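Local coordinates for putative uncharacterized protein (Neurospora crassa, PDB 3EUT), which is probably a type III polyketide synthase that transfers acyl groups to build pentaketide products, and here holds a bound icosanoic acid, at residues 238-243 / 255-260; 44-49 / 197-202; 104-109 / 170-175; 359-364 / 373-378. All coordinates share one frame; numbering follows the deposited sequence.

Contacts 3 and 4 are buried strand pairings in one mixed central sheet, their centres about 19 Å apart. Contact 3 is parallel and contact 4 antiparallel, and both combine regular backbone hydrogen bonds with side chains on the two sheet faces. Contacts 1 and 2 are only partly buried and join loops and element ends; their centres lie about 17 Å apart, and both touch the icosanoic acid. Contact 1 depends on charge and hydroxyl bonding beside a small hairpin, with R257 exposed. Contact 2 relies on methyl packing and one bridging water. Along the chain, residues 104-109 and 170-175 are nested within the loop closed by 44-49 and 197-202.

Contact 1: residues 238-243 / 255-260; sequences EHDLGF and SPRVPV. With DCR (icosanoic acid), chain E.
D240 and S255 meet at the open end of the antiparallel hairpin 241-246/249-254, where the chain leaves the second strand and turns into helix 258-275. The backbone joins first: S255 N donates to D240 O at 2.9 Å. The side chains repeat the link, with S255 OG giving its proton to D240 OD1 over 2.6 Å and reaching the carboxylate on its anti side, 20° out of plane. The same OG accepts from R257 N at 3.1 Å, a capping bond inside the type I turn S255-V258. A chi1 of 89° sets OG between its own backbone N and carbonyl carbon, where it can serve both partners. The other carboxylate oxygen, D240 OD2, forms a salt bridge with R257 NH1, 2.7 Å long. The arginine chain bends at chi3 to bring NH1 there, and the guanidinium plane stands 54° from the carboxylate. Next to these polar groups, V258 CG2 lies 3.3 Å from D240 O and 4.1 Å from L241 CB. Farther along the strand, C3 of the icosanoic acid stands 3.8 Å above the plane of the F243 ring, over its centre. E238 OE2 forms a salt bridge with K125 NZ of the second subunit. With a hydroxyl on one carboxylate oxygen and a guanidinium on the other, D240 is probably kept ionised and its rotation fixed, tying the hairpin to the helix entry.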
loop_
_atom_site.group_PDB
_atom_site.type_symbol
_atom_site.label_atom_id
_atom_site.label_comp_id
_atom_site.label_asym_id
_atom_site.label_seq_id
_atom_site.Cartn_x
_atom_site.Cartn_y
_atom_site.Cartn_z
ATOM N N GLU A 238 -7.407 12.459 13.238
ATOM C CA GLU A 238 -7.671 12.107 11.825
ATOM C C GLU A 238 -8.110 13.295 10.970
ATOM O O GLU A 238 -7.763 13.381 9.792
ATOM C CB GLU A 238 -8.750 11.034 11.702
ATOM C CG GLU A 238 -8.455 9.751 12.407
ATOM C CD GLU A 238 -9.019 9.693 13.820
ATOM O OE1 GLU A 238 -9.441 10.740 14.359
ATOM O OE2 GLU A 238 -9.026 8.583 14.394
ATOM N N HIS A 239 -8.879 14.194 11.580
ATOM C CA HIS A 239 -9.507 15.330 10.898
ATOM C C HIS A 239 -8.520 16.466 10.681
ATOM O O HIS A 239 -8.813 17.427 9.958
ATOM C CB HIS A 239 -10.693 15.834 11.737
ATOM C CG HIS A 239 -10.324 16.172 13.152
ATOM N ND1 HIS A 239 -9.854 15.229 14.047
ATOM C CD2 HIS A 239 -10.329 17.352 13.821
ATOM C CE1 HIS A 239 -9.598 15.812 15.205
ATOM N NE2 HIS A 239 -9.882 17.099 15.096
ATOM N N ASP A 240 -7.348 16.353 11.301
ATOM C CA ASP A 240 -6.339 17.402 11.235
ATOM C C ASP A 240 -5.442 17.338 10.010
ATOM O O ASP A 240 -4.871 18.351 9.597
ATOM C CB ASP A 240 -5.495 17.394 12.506
ATOM C CG ASP A 240 -6.265 17.908 13.706
ATOM O OD1 ASP A 240 -6.646 19.100 13.685
ATOM O OD2 ASP A 240 -6.487 17.131 14.659
ATOM N N LEU A 241 -5.346 16.155 9.408
ATOM C CA LEU A 241 -4.328 15.899 8.396
ATOM C C LEU A 241 -4.746 14.737 7.515
ATOM O O LEU A 241 -5.035 13.656 8.011
ATOM C CB LEU A 241 -2.992 15.613 9.081
ATOM C CG LEU A 241 -1.697 15.519 8.271
ATOM C CD1 LEU A 241 -1.485 16.772 7.432
ATOM C CD2 LEU A 241 -0.549 15.322 9.239
ATOM N N GLY A 242 -4.782 14.973 6.207
ATOM C CA GLY A 242 -5.304 13.980 5.268
ATOM C C GLY A 242 -5.211 14.393 3.810
ATOM O O GLY A 242 -4.778 15.505 3.482
ATOM N N PHE A 243 -5.647 13.492 2.936
ATOM C CA PHE A 243 -5.494 13.646 1.499
ATOM C C PHE A 243 -6.599 12.797 0.873
ATOM O O PHE A 243 -6.444 11.589 0.725
ATOM C CB PHE A 243 -4.088 13.167 1.095
ATOM C CG PHE A 243 -3.535 13.798 -0.169
ATOM C CD1 PHE A 243 -2.773 13.030 -1.058
ATOM C CD2 PHE A 243 -3.715 15.155 -0.444
ATOM C CE1 PHE A 243 -2.224 13.595 -2.214
ATOM C CE2 PHE A 243 -3.177 15.729 -1.593
ATOM C CZ PHE A 243 -2.425 14.950 -2.482
ATOM N N SER A 255 -4.921 21.204 9.154
ATOM C CA SER A 255 -5.469 22.136 10.142
ATOM C C SER A 255 -4.360 22.893 10.863
ATOM O O SER A 255 -3.201 22.481 10.815
ATOM C CB SER A 255 -6.316 21.369 11.159
ATOM O OG SER A 255 -5.515 20.935 12.240
ATOM N N PRO A 256 -4.714 23.998 11.554
ATOM C CA PRO A 256 -3.745 24.745 12.360
ATOM C C PRO A 256 -3.197 23.960 13.553
ATOM O O PRO A 256 -2.147 24.323 14.084
ATOM C CB PRO A 256 -4.557 25.951 12.854
ATOM C CG PRO A 256 -5.705 26.062 11.885
ATOM C CD PRO A 256 -6.042 24.636 11.589
ATOM N N ARG A 257 -3.891 22.896 13.955
ATOM C CA ARG A 257 -3.492 22.076 15.106
ATOM C C ARG A 257 -2.240 21.230 14.858
ATOM O O ARG A 257 -1.572 20.824 15.804
ATOM C CB ARG A 257 -4.615 21.110 15.500
ATOM C CG ARG A 257 -5.962 21.710 15.830
ATOM C CD ARG A 257 -6.932 20.583 16.208
ATOM N NE ARG A 257 -6.654 20.035 17.534
ATOM C CZ ARG A 257 -6.910 18.784 17.914
ATOM N NH1 ARG A 257 -7.419 17.898 17.068
ATOM N NH2 ARG A 257 -6.628 18.413 19.155
ATOM N N VAL A 258 -1.946 20.943 13.592
ATOM C CA VAL A 258 -0.918 19.945 13.253
ATOM C C VAL A 258 0.448 20.153 13.938
ATOM O O VAL A 258 0.930 19.243 14.637
ATOM C CB VAL A 258 -0.808 19.701 11.709
ATOM C CG1 VAL A 258 0.416 18.868 11.363
ATOM C CG2 VAL A 258 -2.055 18.998 11.210
ATOM N N PRO A 259 1.062 21.346 13.775
ATOM C CA PRO A 259 2.390 21.530 14.373
ATOM C C PRO A 259 2.387 21.571 15.900
ATOM O O PRO A 259 3.431 21.372 16.508
ATOM C CB PRO A 259 2.856 22.876 13.794
ATOM C CG PRO A 259 1.609 23.592 13.464
ATOM C CD PRO A 259 0.629 22.547 13.031
ATOM N N VAL A 260 1.230 21.837 16.504
ATOM C CA VAL A 260 1.074 21.799 17.962
ATOM C C VAL A 260 1.100 20.333 18.439
ATOM O O VAL A 260 1.836 19.975 19.354
ATOM C CB VAL A 260 -0.267 22.469 18.398
ATOM C CG1 VAL A 260 -0.448 22.431 19.913
ATOM C CG2 VAL A 260 -0.372 23.905 17.861
HETATM O O1 DCR E . -1.531 15.234 3.185
HETATM C C1 DCR E . -0.481 14.891 2.577
HETATM O O2 DCR E . 0.115 13.810 2.797
HETATM C C2 DCR E . 0.095 15.844 1.550
HETATM C C3 DCR E . 0.477 15.161 0.234
HETATM C C4 DCR E . 0.885 16.145 -0.873
HETATM C C5 DCR E . -0.135 17.260 -1.100
HETATM C C6 DCR E . -0.093 17.868 -2.502
HETATM C C7 DCR E . -0.741 19.254 -2.520
HETATM C C8 DCR E . -0.681 19.960 -3.873
HETATM C C9 DCR E . 0.397 21.038 -3.851
HETATM C C10 DCR E . 0.514 21.802 -5.164
HETATM C C11 DCR E . 1.894 22.445 -5.265
HETATM C C12 DCR E . 1.854 23.740 -6.064
HETATM C C13 DCR E . 2.481 23.560 -7.436
HETATM C C14 DCR E . 3.339 24.738 -7.891
HETATM C C15 DCR E . 3.975 24.401 -9.235
HETATM C C16 DCR E . 3.367 25.133 -10.431
HETATM C C17 DCR E . 2.824 24.182 -11.503
HETATM C C18 DCR E . 3.845 23.207 -12.078
HETATM C C19 DCR E . 3.266 22.535 -13.313
HETATM C C20 DCR E . 3.490 21.041 -13.317
#

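Contact 2: residues 44-49 / 197-202; sequences RYTGID and GIALFS. With DCR (icosanoic acid), chain E.
T46 and I48 reach the loop 197-202 with methyl groups. T46 CG2 lies 4.0 Å from A199 CB and equally far from L200 CD2, crossing the leucine at a slant. I48 CD1, at the end of an extended side chain, sits 3.5 Å from A199 O and also packs on L200 CD2 at 4.2 Å. Polar contact between the loops runs through one water, which lies 2.7 Å from A199 O, probably as donor, and 2.8 Å from T46 OG1. The next shell explains these positions. With chi1 at 56°, T46 OG1 lies between its backbone N and carbonyl carbon, and I48 N donates to it at 3.1 Å with an N-H...O angle of 163°; this ST turn presents CG2 and the isoleucine toward the same target. Across from this loop, L200 N closes a tight turn on G197 O. Y324 OH binds T46 O while its side chain touches both I48 and L200, and R51 grips the carbonyls of I198 and F201. Beyond the contact, the F201 ring lays one face over the icosanoic acid, C4 standing 3.7 Å above the ring centre, and I198 O lies beside C12 of the aliphatic chain. G197, I198 and F201 thus line the lipid site, and the loop 44-49 packs behind them on A199 and L200, consistent with an acyl-binding tunnel in a type III polyketide synthase of the thiolase-like fold.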
loop_
_atom_site.group_PDB
_atom_site.type_symbol
_atom_site.label_atom_id
_atom_site.label_comp_id
_atom_site.label_asym_id
_atom_site.label_seq_id
_atom_site.Cartn_x
_atom_site.Cartn_y
_atom_site.Cartn_z
ATOM N N ARG A 44 4.220 33.079 0.410
ATOM C CA ARG A 44 5.461 33.825 0.553
ATOM C C ARG A 44 5.977 33.904 1.992
ATOM O O ARG A 44 7.002 34.553 2.253
ATOM C CB ARG A 44 5.286 35.214 -0.084
ATOM C CG ARG A 44 5.190 35.095 -1.605
ATOM C CD ARG A 44 4.816 36.386 -2.263
ATOM N NE ARG A 44 4.725 36.233 -3.709
ATOM C CZ ARG A 44 5.749 36.347 -4.549
ATOM N NH1 ARG A 44 6.977 36.626 -4.111
ATOM N NH2 ARG A 44 5.536 36.191 -5.841
ATOM N N TYR A 45 5.275 33.259 2.926
ATOM C CA TYR A 45 5.684 33.248 4.341
ATOM C C TYR A 45 6.249 31.905 4.828
ATOM O O TYR A 45 6.496 31.741 6.027
ATOM C CB TYR A 45 4.521 33.591 5.296
ATOM C CG TYR A 45 3.573 34.724 4.949
ATOM C CD1 TYR A 45 4.021 35.912 4.356
ATOM C CD2 TYR A 45 2.213 34.623 5.286
ATOM C CE1 TYR A 45 3.121 36.959 4.061
ATOM C CE2 TYR A 45 1.315 35.650 4.999
ATOM C CZ TYR A 45 1.775 36.821 4.393
ATOM O OH TYR A 45 0.871 37.848 4.129
ATOM N N THR A 46 6.441 30.946 3.928
ATOM C CA THR A 46 6.843 29.597 4.323
ATOM C C THR A 46 8.316 29.472 4.688
ATOM O O THR A 46 8.690 28.610 5.489
ATOM C CB THR A 46 6.571 28.593 3.203
ATOM O OG1 THR A 46 7.243 29.042 2.018
ATOM C CG2 THR A 46 5.051 28.457 2.953
ATOM N N GLY A 47 9.155 30.311 4.091
ATOM C CA GLY A 47 10.600 30.144 4.196
ATOM C C GLY A 47 11.162 29.194 3.145
ATOM O O GLY A 47 12.347 28.874 3.179
ATOM N N ILE A 48 10.314 28.732 2.221
ATOM C CA ILE A 48 10.752 27.963 1.059
ATOM C C ILE A 48 11.136 28.941 -0.061
ATOM O O ILE A 48 10.313 29.737 -0.497
ATOM C CB ILE A 48 9.645 27.024 0.515
ATOM C CG1 ILE A 48 9.102 26.090 1.604
ATOM C CG2 ILE A 48 10.176 26.213 -0.662
ATOM C CD1 ILE A 48 7.813 25.322 1.186
ATOM N N ASP A 49 12.388 28.880 -0.511
ATOM C CA ASP A 49 12.879 29.763 -1.566
ATOM C C ASP A 49 12.465 29.268 -2.954
ATOM O O ASP A 49 11.979 30.050 -3.790
ATOM C CB ASP A 49 14.405 29.885 -1.474
ATOM C CG ASP A 49 14.993 30.898 -2.462
ATOM O OD1 ASP A 49 14.309 31.862 -2.849
ATOM O OD2 ASP A 49 16.169 30.728 -2.839
ATOM N N GLY A 197 -1.806 23.976 1.175
ATOM C CA GLY A 197 -1.131 22.941 0.395
ATOM C C GLY A 197 -0.317 23.457 -0.775
ATOM O O GLY A 197 0.851 23.076 -0.922
ATOM N N ILE A 198 -0.905 24.318 -1.618
ATOM C CA ILE A 198 -0.169 24.844 -2.786
ATOM C C ILE A 198 1.138 25.509 -2.415
ATOM O O ILE A 198 1.981 25.701 -3.274
ATOM C CB ILE A 198 -0.929 25.918 -3.640
ATOM C CG1 ILE A 198 -1.772 26.852 -2.771
ATOM C CG2 ILE A 198 -1.697 25.291 -4.778
ATOM C CD1 ILE A 198 -2.170 28.130 -3.562
ATOM N N ALA A 199 1.285 25.898 -1.155
ATOM C CA ALA A 199 2.453 26.670 -0.734
ATOM C C ALA A 199 3.651 25.795 -0.297
ATOM O O ALA A 199 4.792 26.271 -0.237
ATOM C CB ALA A 199 2.059 27.629 0.376
ATOM N N LEU A 200 3.390 24.524 -0.009
ATOM C CA LEU A 200 4.362 23.690 0.713
ATOM C C LEU A 200 5.029 22.609 -0.116
ATOM O O LEU A 200 6.238 22.387 -0.006
ATOM C CB LEU A 200 3.677 23.022 1.915
ATOM C CG LEU A 200 3.288 23.880 3.125
ATOM C CD1 LEU A 200 2.621 23.003 4.200
ATOM C CD2 LEU A 200 4.490 24.623 3.727
ATOM N N PHE A 201 4.234 21.922 -0.926
ATOM C CA PHE A 201 4.640 20.632 -1.489
ATOM C C PHE A 201 5.348 20.717 -2.841
ATOM O O PHE A 201 5.105 21.636 -3.626
ATOM C CB PHE A 201 3.438 19.686 -1.543
ATOM C CG PHE A 201 2.914 19.299 -0.183
ATOM C CD1 PHE A 201 3.551 18.304 0.566
ATOM C CD2 PHE A 201 1.782 19.916 0.347
ATOM C CE1 PHE A 201 3.073 17.944 1.811
ATOM C CE2 PHE A 201 1.289 19.560 1.612
ATOM C CZ PHE A 201 1.936 18.581 2.346
ATOM N N SER A 202 6.254 19.771 -3.080
ATOM C CA SER A 202 7.047 19.725 -4.319
ATOM C C SER A 202 7.204 18.272 -4.782
ATOM O O SER A 202 6.620 17.363 -4.172
ATOM C CB SER A 202 8.419 20.363 -4.088
ATOM O OG SER A 202 9.114 19.726 -3.027
HETATM O O1 DCR E . -1.531 15.234 3.185
HETATM C C1 DCR E . -0.481 14.891 2.577
HETATM O O2 DCR E . 0.115 13.810 2.797
HETATM C C2 DCR E . 0.095 15.844 1.550
HETATM C C3 DCR E . 0.477 15.161 0.234
HETATM C C4 DCR E . 0.885 16.145 -0.873
HETATM C C5 DCR E . -0.135 17.260 -1.100
HETATM C C6 DCR E . -0.093 17.868 -2.502
HETATM C C7 DCR E . -0.741 19.254 -2.520
HETATM C C8 DCR E . -0.681 19.960 -3.873
HETATM C C9 DCR E . 0.397 21.038 -3.851
HETATM C C10 DCR E . 0.514 21.802 -5.164
HETATM C C11 DCR E . 1.894 22.445 -5.265
HETATM C C12 DCR E . 1.854 23.740 -6.064
HETATM C C13 DCR E . 2.481 23.560 -7.436
HETATM C C14 DCR E . 3.339 24.738 -7.891
HETATM C C15 DCR E . 3.975 24.401 -9.235
HETATM C C16 DCR E . 3.367 25.133 -10.431
HETATM C C17 DCR E . 2.824 24.182 -11.503
HETATM C C18 DCR E . 3.845 23.207 -12.078
HETATM C C19 DCR E . 3.266 22.535 -13.313
HETATM C C20 DCR E . 3.490 21.041 -13.317
HETATM O O HOH W 1 6.070 28.671 -0.526
#

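Contact 3: residues 104-109 / 170-175; sequences THMVST and LVLALE
Strands 105-109 and 168-175 pair in parallel near one side of the mixed central sheet of this thiolase-like fold, M106 matched with L170, V107 with V171, S108 with L172 and T109 with A173. Their segment axes approach to 4.7 Å, with their directions 19° apart. Five backbone hydrogen bonds form the ladder, alternating in direction as a parallel pair requires: L170 N to H105 O, V107 N to L170 O, L172 N to V107 O, T109 N to L172 O and L174 N to T109 O. Of these, L174 N to T109 O is the longest, 3.3 Å. CA-H...O contacts lie beside them, the shortest from S108 CA to L172 O at 3.1 Å. Apolar contacts are divided between the faces. On one, M106 is fully extended and lies alongside the leucines, its CE 3.8 Å from L172 CD2 and 4.2 Å from L170 CD2; helix 70-96 covers the two leucines. On the other, T109 CG2 meets A173 CB at 3.8 Å, and helix 145-162 covers V107 and V171. Water provides the remaining bridge: with chi1 -176° T109 OG1 lies opposite the backbone N, from where it donates to a water at 3.0 Å, which in turn donates to E175 OE2 at 2.8 Å. S332 OG also bonds OE2, while OE1 has bonds with C111 N, T110 OG1 and T112 OG1. The carboxylate is therefore held on both oxygens and its rotation limited, and the water ties T109 OG1 to it where strand 105-109 ends.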
loop_
_atom_site.group_PDB
_atom_site.type_symbol
_atom_site.label_atom_id
_atom_site.label_comp_id
_atom_site.label_asym_id
_atom_site.label_seq_id
_atom_site.Cartn_x
_atom_site.Cartn_y
_atom_site.Cartn_z
ATOM N N THR A 104 16.207 -8.392 -3.252
ATOM C CA THR A 104 15.290 -9.430 -2.776
ATOM C C THR A 104 13.881 -8.883 -2.475
ATOM O O THR A 104 12.889 -9.617 -2.613
ATOM C CB THR A 104 15.842 -10.094 -1.501
ATOM O OG1 THR A 104 15.924 -9.109 -0.469
ATOM C CG2 THR A 104 17.244 -10.660 -1.751
ATOM N N HIS A 105 13.798 -7.612 -2.051
ATOM C CA HIS A 105 12.489 -6.977 -1.802
ATOM C C HIS A 105 12.484 -5.541 -2.300
ATOM O O HIS A 105 13.517 -4.937 -2.544
ATOM C CB HIS A 105 12.115 -6.857 -0.326
ATOM C CG HIS A 105 12.144 -8.124 0.475
ATOM N ND1 HIS A 105 13.312 -8.789 0.779
ATOM C CD2 HIS A 105 11.162 -8.753 1.166
ATOM C CE1 HIS A 105 13.042 -9.804 1.588
ATOM N NE2 HIS A 105 11.743 -9.813 1.828
ATOM N N MET A 106 11.286 -4.987 -2.409
ATOM C CA MET A 106 11.115 -3.590 -2.726
ATOM C C MET A 106 9.962 -3.082 -1.868
ATOM O O MET A 106 8.868 -3.651 -1.906
ATOM C CB MET A 106 10.821 -3.461 -4.219
ATOM C CG MET A 106 10.695 -2.032 -4.749
ATOM S SD MET A 106 10.422 -2.087 -6.539
ATOM C CE MET A 106 10.321 -0.353 -6.854
ATOM N N VAL A 107 10.209 -2.052 -1.064
ATOM C CA VAL A 107 9.136 -1.392 -0.323
ATOM C C VAL A 107 9.024 0.041 -0.852
ATOM O O VAL A 107 9.941 0.851 -0.694
ATOM C CB VAL A 107 9.380 -1.379 1.195
ATOM C CG1 VAL A 107 8.176 -0.760 1.941
ATOM C CG2 VAL A 107 9.645 -2.812 1.703
ATOM N N SER A 108 7.899 0.337 -1.479
ATOM C CA SER A 108 7.709 1.645 -2.102
ATOM C C SER A 108 6.542 2.384 -1.471
ATOM O O SER A 108 5.643 1.772 -0.900
ATOM C CB SER A 108 7.432 1.488 -3.603
ATOM O OG SER A 108 8.443 0.711 -4.229
ATOM N N THR A 109 6.536 3.705 -1.612
ATOM C CA THR A 109 5.407 4.479 -1.151
ATOM C C THR A 109 5.141 5.664 -2.095
ATOM O O THR A 109 6.036 6.140 -2.809
ATOM C CB THR A 109 5.577 4.936 0.339
ATOM O OG1 THR A 109 4.395 5.620 0.771
ATOM C CG2 THR A 109 6.775 5.834 0.498
ATOM N N LEU A 170 15.313 -2.585 -1.789
ATOM C CA LEU A 170 15.114 -1.264 -2.365
ATOM C C LEU A 170 13.915 -0.558 -1.699
ATOM O O LEU A 170 12.774 -1.008 -1.796
ATOM C CB LEU A 170 14.943 -1.382 -3.880
ATOM C CG LEU A 170 14.598 -0.104 -4.640
ATOM C CD1 LEU A 170 15.627 1.020 -4.388
ATOM C CD2 LEU A 170 14.414 -0.395 -6.127
ATOM N N VAL A 171 14.199 0.525 -0.985
ATOM C CA VAL A 171 13.183 1.300 -0.283
ATOM C C VAL A 171 13.005 2.626 -1.050
ATOM O O VAL A 171 13.944 3.409 -1.140
ATOM C CB VAL A 171 13.612 1.581 1.180
ATOM C CG1 VAL A 171 12.491 2.266 1.956
ATOM C CG2 VAL A 171 14.047 0.301 1.900
ATOM N N LEU A 172 11.810 2.857 -1.602
ATOM C CA LEU A 172 11.587 3.917 -2.610
ATOM C C LEU A 172 10.395 4.816 -2.290
ATOM O O LEU A 172 9.319 4.321 -1.951
ATOM C CB LEU A 172 11.375 3.275 -3.991
ATOM C CG LEU A 172 10.987 4.182 -5.178
ATOM C CD1 LEU A 172 12.111 5.153 -5.497
ATOM C CD2 LEU A 172 10.583 3.394 -6.423
ATOM N N ALA A 173 10.586 6.134 -2.392
ATOM C CA ALA A 173 9.488 7.073 -2.259
ATOM C C ALA A 173 9.488 7.977 -3.500
ATOM O O ALA A 173 10.536 8.459 -3.932
ATOM C CB ALA A 173 9.640 7.908 -1.003
ATOM N N LEU A 174 8.303 8.179 -4.052
ATOM C CA LEU A 174 8.095 9.013 -5.227
ATOM C C LEU A 174 6.858 9.858 -4.977
ATOM O O LEU A 174 5.785 9.316 -4.720
ATOM C CB LEU A 174 7.874 8.150 -6.479
ATOM C CG LEU A 174 7.387 8.893 -7.743
ATOM C CD1 LEU A 174 8.369 10.033 -8.122
ATOM C CD2 LEU A 174 7.214 7.949 -8.907
ATOM N N GLU A 175 7.001 11.179 -5.047
ATOM C CA GLU A 175 5.849 12.056 -4.925
ATOM C C GLU A 175 5.819 13.091 -6.053
ATOM O O GLU A 175 6.841 13.709 -6.388
ATOM C CB GLU A 175 5.811 12.723 -3.557
ATOM C CG GLU A 175 5.885 11.723 -2.354
ATOM C CD GLU A 175 4.567 10.986 -2.080
ATOM O OE1 GLU A 175 3.616 11.111 -2.893
ATOM O OE2 GLU A 175 4.482 10.280 -1.039
HETATM O O HOH W 2 3.364 8.420 0.684
#

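Contact 4: residues 359-364 / 373-378; sequences YVVGCA and MCMLKR
Strands 359-366 and 370-378 run antiparallel, with segment axes 4.6 Å apart and N-to-C directions at 160°, as the two arms of a beta hairpin in the central sheet. V360 with L376 and G362 with C374 are the hydrogen-bonded pairs, each bonded in both directions; L376 N to V360 O is the straightest at 170°, with the donor in the carbonyl plane. Y359, V361 and C363 share a face with M373, M375 and K377. K377 stretches alongside the Y359 ring, pointing the same way, and its CE comes 3.5 Å from the tyrosine OH. V361 divides its methyls between the two methionines: CG1 meets M373 CG at 3.8 Å, and CG2 meets M375 CE at 3.6 Å. M375 is bent at chi2 and chi3, which folds its end back onto the valine. M373 bends at chi3 (-62°), carrying CE to within 3.8 Å of C363 SG, and helix 258-275 covers this end of the face. On the other face, the approach is looser, V360 CB lying 4.4 Å from L376 CB. Next to them C374 turns its sulfur toward the glycine backbone, SG lying 3.9 Å from G362 CA.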
loop_
_atom_site.group_PDB
_atom_site.type_symbol
_atom_site.label_atom_id
_atom_site.label_comp_id
_atom_site.label_asym_id
_atom_site.label_seq_id
_atom_site.Cartn_x
_atom_site.Cartn_y
_atom_site.Cartn_z
ATOM N N TYR A 359 25.721 9.661 15.607
ATOM C CA TYR A 359 24.359 9.166 15.742
ATOM C C TYR A 359 23.340 10.206 15.263
ATOM O O TYR A 359 23.485 11.407 15.529
ATOM C CB TYR A 359 24.075 8.699 17.178
ATOM C CG TYR A 359 24.988 7.538 17.592
ATOM C CD1 TYR A 359 24.615 6.215 17.356
ATOM C CD2 TYR A 359 26.241 7.776 18.168
ATOM C CE1 TYR A 359 25.455 5.146 17.699
ATOM C CE2 TYR A 359 27.100 6.709 18.526
ATOM C CZ TYR A 359 26.693 5.403 18.289
ATOM O OH TYR A 359 27.509 4.346 18.641
ATOM N N VAL A 360 22.317 9.719 14.561
ATOM C CA VAL A 360 21.331 10.571 13.902
ATOM C C VAL A 360 19.939 10.071 14.246
ATOM O O VAL A 360 19.623 8.907 14.036
ATOM C CB VAL A 360 21.517 10.566 12.347
ATOM C CG1 VAL A 360 20.518 11.486 11.667
ATOM C CG2 VAL A 360 22.930 10.992 11.971
ATOM N N VAL A 361 19.117 10.954 14.798
ATOM C CA VAL A 361 17.704 10.677 14.964
ATOM C C VAL A 361 16.920 11.141 13.716
ATOM O O VAL A 361 17.012 12.302 13.324
ATOM C CB VAL A 361 17.144 11.415 16.172
ATOM C CG1 VAL A 361 15.674 11.095 16.329
ATOM C CG2 VAL A 361 17.897 11.018 17.447
ATOM N N GLY A 362 16.161 10.230 13.105
ATOM C CA GLY A 362 15.231 10.574 12.029
ATOM C C GLY A 362 13.811 10.668 12.555
ATOM O O GLY A 362 13.422 9.884 13.416
ATOM N N CYS A 363 13.046 11.636 12.050
ATOM C CA CYS A 363 11.685 11.868 12.499
ATOM C C CYS A 363 10.779 12.365 11.366
ATOM O O CYS A 363 11.189 13.220 10.562
ATOM C CB CYS A 363 11.679 12.890 13.653
ATOM S SG CYS A 363 10.062 13.148 14.411
ATOM N N ALA A 364 9.551 11.845 11.321
ATOM C CA ALA A 364 8.538 12.297 10.362
ATOM C C ALA A 364 7.129 12.141 10.925
ATOM O O ALA A 364 6.876 11.261 11.745
ATOM C CB ALA A 364 8.660 11.547 9.047
ATOM N N MET A 373 9.909 7.600 14.094
ATOM C CA MET A 373 11.240 7.992 14.536
ATOM C C MET A 373 12.196 6.799 14.379
ATOM O O MET A 373 11.771 5.658 14.487
ATOM C CB MET A 373 11.185 8.493 15.979
ATOM C CG MET A 373 12.264 9.469 16.371
ATOM S SD MET A 373 11.967 10.297 17.968
ATOM C CE MET A 373 10.474 11.148 17.640
ATOM N N CYS A 374 13.463 7.068 14.065
ATOM C CA CYS A 374 14.479 6.023 13.925
ATOM C C CYS A 374 15.815 6.535 14.447
ATOM O O CYS A 374 16.029 7.748 14.522
ATOM C CB CYS A 374 14.612 5.543 12.476
ATOM S SG CYS A 374 15.332 6.760 11.317
ATOM N N MET A 375 16.695 5.612 14.831
ATOM C CA MET A 375 18.052 5.960 15.277
ATOM C C MET A 375 19.030 5.316 14.327
ATOM O O MET A 375 18.957 4.099 14.090
ATOM C CB MET A 375 18.315 5.481 16.716
ATOM C CG MET A 375 19.725 5.834 17.276
ATOM S SD MET A 375 20.009 7.611 17.498
ATOM C CE MET A 375 19.043 7.949 18.960
ATOM N N LEU A 376 19.917 6.138 13.762
ATOM C CA LEU A 376 20.959 5.649 12.869
ATOM C C LEU A 376 22.331 5.892 13.459
ATOM O O LEU A 376 22.530 6.844 14.206
ATOM C CB LEU A 376 20.883 6.341 11.512
ATOM C CG LEU A 376 19.508 6.401 10.859
ATOM C CD1 LEU A 376 19.598 7.306 9.661
ATOM C CD2 LEU A 376 19.092 5.015 10.433
ATOM N N LYS A 377 23.274 5.029 13.111
ATOM C CA LYS A 377 24.681 5.273 13.393
ATOM C C LYS A 377 25.384 5.571 12.080
ATOM O O LYS A 377 25.360 4.759 11.154
ATOM C CB LYS A 377 25.333 4.066 14.077
ATOM C CG LYS A 377 26.826 4.252 14.343
ATOM C CD LYS A 377 27.428 3.057 15.064
ATOM C CE LYS A 377 28.815 3.401 15.577
ATOM N NZ LYS A 377 29.774 2.271 15.369
ATOM N N ARG A 378 26.019 6.731 11.997
ATOM C CA ARG A 378 26.680 7.125 10.771
ATOM C C ARG A 378 28.122 6.659 10.794
ATOM O O ARG A 378 28.863 6.974 11.729
ATOM C CB ARG A 378 26.603 8.632 10.613
ATOM C CG ARG A 378 27.339 9.178 9.411
ATOM C CD ARG A 378 27.353 10.671 9.523
ATOM N NE ARG A 378 28.154 11.294 8.482
ATOM C CZ ARG A 378 28.091 12.581 8.182
ATOM N NH1 ARG A 378 27.238 13.367 8.835
ATOM N NH2 ARG A 378 28.864 13.078 7.226
#